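PsaG (Dunaliella salina, PDB 6SL5) is a small chlorophyll- and carotene-binding membrane subunit of photosystem I that is thought to link the reaction-centre core to its light-harvesting antenna. Local coordinates at residues L17-V21 with T61-D65. Residues are numbered along the deposited sequence; the frame is centred on the assembly and turned at random.
Sequences LGRFV and TKSKD. With CLA (chlorophyll a), chain B.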
ATOM      1  N   LEU H  17      31.028 -61.573   2.479  1.00  0.00           N
ATOM      2  CA  LEU H  17      29.598 -61.317   2.489  1.00  0.00           C
ATOM      3  C   LEU H  17      29.158 -60.843   1.112  1.00  0.00           C
ATOM      4  O   LEU H  17      28.257 -61.433   0.497  1.00  0.00           O
ATOM      5  CB  LEU H  17      29.283 -60.274   3.566  1.00  0.00           C
ATOM      6  CG  LEU H  17      27.944 -60.296   4.291  1.00  0.00           C
ATOM      7  CD1 LEU H  17      27.639 -61.695   4.768  1.00  0.00           C
ATOM      8  CD2 LEU H  17      27.986 -59.337   5.466  1.00  0.00           C
ATOM      9  N   GLY H  18      29.836 -59.817   0.589  1.00  0.00           N
ATOM     10  CA  GLY H  18      29.522 -59.283  -0.726  1.00  0.00           C
ATOM     11  C   GLY H  18      29.814 -60.215  -1.887  1.00  0.00           C
ATOM     12  O   GLY H  18      29.272 -60.005  -2.975  1.00  0.00           O
ATOM     13  N   ARG H  19      30.630 -61.250  -1.659  1.00  0.00           N
ATOM     14  CA  ARG H  19      31.024 -62.175  -2.761  1.00  0.00           C
ATOM     15  C   ARG H  19      30.251 -63.500  -2.712  1.00  0.00           C
ATOM     16  O   ARG H  19      30.175 -64.165  -3.762  1.00  0.00           O
ATOM     17  CB  ARG H  19      32.539 -62.409  -2.748  1.00  0.00           C
ATOM     18  CG  ARG H  19      33.052 -63.254  -3.905  1.00  0.00           C
ATOM     19  CD  ARG H  19      32.818 -64.739  -3.706  1.00  0.00           C
ATOM     20  NE  ARG H  19      33.394 -65.537  -4.779  1.00  0.00           N
ATOM     21  CZ  ARG H  19      32.706 -66.036  -5.799  1.00  0.00           C
ATOM     22  NH1 ARG H  19      31.404 -65.824  -5.887  1.00  0.00           N
ATOM     23  NH2 ARG H  19      33.320 -66.749  -6.726  1.00  0.00           N
ATOM     24  N   PHE H  20      29.725 -63.886  -1.545  1.00  0.00           N
ATOM     25  CA  PHE H  20      28.997 -65.134  -1.428  1.00  0.00           C
ATOM     26  C   PHE H  20      27.496 -64.997  -1.249  1.00  0.00           C
ATOM     27  O   PHE H  20      26.768 -65.873  -1.717  1.00  0.00           O
ATOM     28  CB  PHE H  20      29.536 -65.944  -0.244  1.00  0.00           C
ATOM     29  CG  PHE H  20      30.829 -66.643  -0.521  1.00  0.00           C
ATOM     30  CD1 PHE H  20      31.786 -66.750   0.470  1.00  0.00           C
ATOM     31  CD2 PHE H  20      31.073 -67.224  -1.752  1.00  0.00           C
ATOM     32  CE1 PHE H  20      32.974 -67.402   0.238  1.00  0.00           C
ATOM     33  CE2 PHE H  20      32.260 -67.885  -1.993  1.00  0.00           C
ATOM     34  CZ  PHE H  20      33.210 -67.964  -0.998  1.00  0.00           C
ATOM     35  N   VAL H  21      26.991 -63.963  -0.582  1.00  0.00           N
ATOM     36  CA  VAL H  21      25.554 -63.890  -0.360  1.00  0.00           C
ATOM     37  C   VAL H  21      24.904 -62.611  -0.883  1.00  0.00           C
ATOM     38  O   VAL H  21      23.678 -62.597  -1.081  1.00  0.00           O
ATOM     39  CB  VAL H  21      25.240 -64.095   1.141  1.00  0.00           C
ATOM     40  CG1 VAL H  21      25.429 -62.827   1.934  1.00  0.00           C
ATOM     41  CG2 VAL H  21      23.858 -64.701   1.361  1.00  0.00           C
ATOM     42  N   THR H  61      36.262 -62.803 -14.733  1.00  0.00           N
ATOM     43  CA  THR H  61      37.628 -63.297 -14.410  1.00  0.00           C
ATOM     44  C   THR H  61      37.490 -64.382 -13.338  1.00  0.00           C
ATOM     45  O   THR H  61      38.256 -65.366 -13.377  1.00  0.00           O
ATOM     46  CB  THR H  61      38.515 -62.143 -13.927  1.00  0.00           C
ATOM     47  OG1 THR H  61      38.335 -61.046 -14.823  1.00  0.00           O
ATOM     48  CG2 THR H  61      39.979 -62.519 -13.860  1.00  0.00           C
ATOM     49  N   LYS H  62      36.496 -64.214 -12.462  1.00  0.00           N
ATOM     50  CA  LYS H  62      36.180 -65.165 -11.365  1.00  0.00           C
ATOM     51  C   LYS H  62      35.022 -66.053 -11.837  1.00  0.00           C
ATOM     52  O   LYS H  62      34.994 -66.392 -13.036  1.00  0.00           O
ATOM     53  CB  LYS H  62      35.815 -64.381 -10.099  1.00  0.00           C
ATOM     54  CG  LYS H  62      36.098 -65.057  -8.763  1.00  0.00           C
ATOM     55  CD  LYS H  62      35.556 -64.254  -7.600  1.00  0.00           C
ATOM     56  CE  LYS H  62      34.172 -63.704  -7.867  1.00  0.00           C
ATOM     57  NZ  LYS H  62      33.854 -62.564  -6.976  1.00  0.00           N
ATOM     58  N   SER H  63      34.126 -66.446 -10.927  1.00  0.00           N
ATOM     59  CA  SER H  63      32.972 -67.304 -11.301  1.00  0.00           C
ATOM     60  C   SER H  63      31.686 -66.758 -10.668  1.00  0.00           C
ATOM     61  O   SER H  63      31.789 -66.000  -9.681  1.00  0.00           O
ATOM     62  CB  SER H  63      33.219 -68.741 -10.919  1.00  0.00           C
ATOM     63  OG  SER H  63      34.445 -69.201 -11.465  1.00  0.00           O
ATOM     64  N   LYS H  64      30.533 -67.092 -11.256  1.00  0.00           N
ATOM     65  CA  LYS H  64      29.209 -66.649 -10.739  1.00  0.00           C
ATOM     66  C   LYS H  64      29.177 -65.121 -10.594  1.00  0.00           C
ATOM     67  O   LYS H  64      28.765 -64.657  -9.509  1.00  0.00           O
ATOM     68  CB  LYS H  64      28.879 -67.346  -9.415  1.00  0.00           C
ATOM     69  CG  LYS H  64      27.431 -67.214  -8.961  1.00  0.00           C
ATOM     70  CD  LYS H  64      27.247 -67.444  -7.478  1.00  0.00           C
ATOM     71  CE  LYS H  64      27.860 -66.347  -6.632  1.00  0.00           C
ATOM     72  NZ  LYS H  64      27.480 -66.474  -5.205  1.00  0.00           N
ATOM     73  N   ASP H  65      29.645 -64.405 -11.627  1.00  0.00           N
ATOM     74  CA  ASP H  65      29.687 -62.914 -11.721  1.00  0.00           C
ATOM     75  C   ASP H  65      30.781 -62.339 -10.809  1.00  0.00           C
ATOM     76  O   ASP H  65      30.540 -62.199  -9.593  1.00  0.00           O
ATOM     77  CB  ASP H  65      28.304 -62.264 -11.594  1.00  0.00           C
ATOM     78  CG  ASP H  65      28.296 -60.780 -11.925  1.00  0.00           C
ATOM     79  OD1 ASP H  65      27.527 -60.385 -12.823  1.00  0.00           O
ATOM     80  OD2 ASP H  65      29.053 -60.032 -11.275  1.00  0.00           O
TER
HETATM   81 MG   CLA B1602      37.970 -66.358  -6.288  1.00  0.00          MG
HETATM   82  CHA CLA B1602      39.557 -65.217  -9.151  1.00  0.00           C
HETATM   83  CHB CLA B1602      38.065 -63.205  -4.927  1.00  0.00           C
HETATM   84  CHC CLA B1602      36.422 -67.581  -3.657  1.00  0.00           C
HETATM   85  CHD CLA B1602      37.923 -69.614  -7.735  1.00  0.00           C
HETATM   86  NA  CLA B1602      38.733 -64.396  -6.961  1.00  0.00           N
HETATM   87  C1A CLA B1602      39.327 -64.136  -8.125  1.00  0.00           C
HETATM   88  C2A CLA B1602      39.715 -62.690  -8.258  1.00  0.00           C
HETATM   89  C3A CLA B1602      39.233 -62.088  -6.924  1.00  0.00           C
HETATM   90  C4A CLA B1602      38.641 -63.273  -6.211  1.00  0.00           C
HETATM   91  CMA CLA B1602      40.114 -61.101  -6.169  1.00  0.00           C
HETATM   92  CAA CLA B1602      38.956 -62.050  -9.411  1.00  0.00           C
HETATM   93  CBA CLA B1602      39.912 -61.473 -10.446  1.00  0.00           C
HETATM   94  CGA CLA B1602      39.402 -60.123 -10.887  1.00  0.00           C
HETATM   95  O1A CLA B1602      38.343 -60.048 -11.488  1.00  0.00           O
HETATM   96  O2A CLA B1602      40.123 -59.054 -10.611  1.00  0.00           O
HETATM   97  NB  CLA B1602      37.332 -65.516  -4.553  1.00  0.00           N
HETATM   98  C1B CLA B1602      37.468 -64.220  -4.148  1.00  0.00           C
HETATM   99  C2B CLA B1602      36.894 -64.066  -2.831  1.00  0.00           C
HETATM  100  C3B CLA B1602      36.436 -65.308  -2.486  1.00  0.00           C
HETATM  101  C4B CLA B1602      36.723 -66.219  -3.590  1.00  0.00           C
HETATM  102  CMB CLA B1602      36.822 -62.807  -2.008  1.00  0.00           C
HETATM  103  CAB CLA B1602      35.766 -65.700  -1.227  1.00  0.00           C
HETATM  104  CBB CLA B1602      35.731 -64.741  -0.061  1.00  0.00           C
HETATM  105  NC  CLA B1602      37.271 -68.282  -5.798  1.00  0.00           N
HETATM  106  C1C CLA B1602      36.675 -68.563  -4.645  1.00  0.00           C
HETATM  107  C2C CLA B1602      36.313 -69.997  -4.518  1.00  0.00           C
HETATM  108  C3C CLA B1602      36.737 -70.555  -5.692  1.00  0.00           C
HETATM  109  C4C CLA B1602      37.335 -69.481  -6.480  1.00  0.00           C
HETATM  110  CMC CLA B1602      35.629 -70.667  -3.357  1.00  0.00           C
HETATM  111  CAC CLA B1602      36.620 -72.006  -6.092  1.00  0.00           C
HETATM  112  CBC CLA B1602      37.637 -72.821  -5.324  1.00  0.00           C
HETATM  113  ND  CLA B1602      38.542 -67.276  -7.954  1.00  0.00           N
HETATM  114  C1D CLA B1602      38.494 -68.543  -8.461  1.00  0.00           C
HETATM  115  C2D CLA B1602      39.097 -68.635  -9.786  1.00  0.00           C
HETATM  116  C3D CLA B1602      39.505 -67.330 -10.037  1.00  0.00           C
HETATM  117  C4D CLA B1602      39.169 -66.534  -8.945  1.00  0.00           C
HETATM  118  CMD CLA B1602      39.311 -69.755 -10.771  1.00  0.00           C
HETATM  119  CAD CLA B1602      40.155 -66.509 -11.038  1.00  0.00           C
HETATM  120  OBD CLA B1602      40.790 -66.933 -11.989  1.00  0.00           O
HETATM  121  CBD CLA B1602      40.206 -65.104 -10.511  1.00  0.00           C
HETATM  122  CGD CLA B1602      41.635 -64.676 -10.354  1.00  0.00           C
HETATM  123  O1D CLA B1602      42.518 -65.498 -10.173  1.00  0.00           O
HETATM  124  O2D CLA B1602      41.952 -63.385 -10.403  1.00  0.00           O
HETATM  125  CED CLA B1602      42.879 -63.004 -11.418  1.00  0.00           C
HETATM  126  C1  CLA B1602      40.835 -58.976  -9.339  1.00  0.00           C
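One wall of a chlorophyll a pocket is built here from the C-terminal end of helix 3-20 and the irregular loop 61-65, with R19, F20, T61 and K62 all lining the pigment. The aliphatic part of K62 lies against the macrocycle, CD 3.2 Å from CLA NA; F20 brings CZ to 3.4 Å from the vinyl carbon CLA CAB; R19 NE comes within 3.6 Å of CLA C4B; and T61 CB is 3.2 Å from CLA O1A of the propionate ester. Long side chains suit R19 and K62, since the backbones stay well apart: even the nearest CA pair, R19 and D65, is 9.1 Å apart. R19 reaches across the gap, and its guanidinium donates a weak hydrogen bond from NH2 to S63 O (3.4 Å). Both lysine ammonium groups lie near this cation: K62 NZ is 3.7 Å from R19 NE, and K64 NZ 4.0 Å from R19 NH1. K62 NZ also packs on the aliphatic R19 CG at 3.2 Å, while K62 CE covers one guanidinium face and K64 CE, 3.7 Å from R19 NH1, sits at its edge. K64 NZ also approaches F20 O, at 3.6 Å, near the helix end. V21 N still bonds to L17 O (3.0 Å), closing the last turn before V21 departs from helical geometry. Helix 23-29 backs the loop: K62 and D65 both touch L23, and D65 forms a salt bridge with R27. From the end of helix 3-20, L17 packs on an apolar side chain of a neighbouring chlorophyll a-b binding protein and V21 on its backbone, placing the pocket close to the boundary with the antenna.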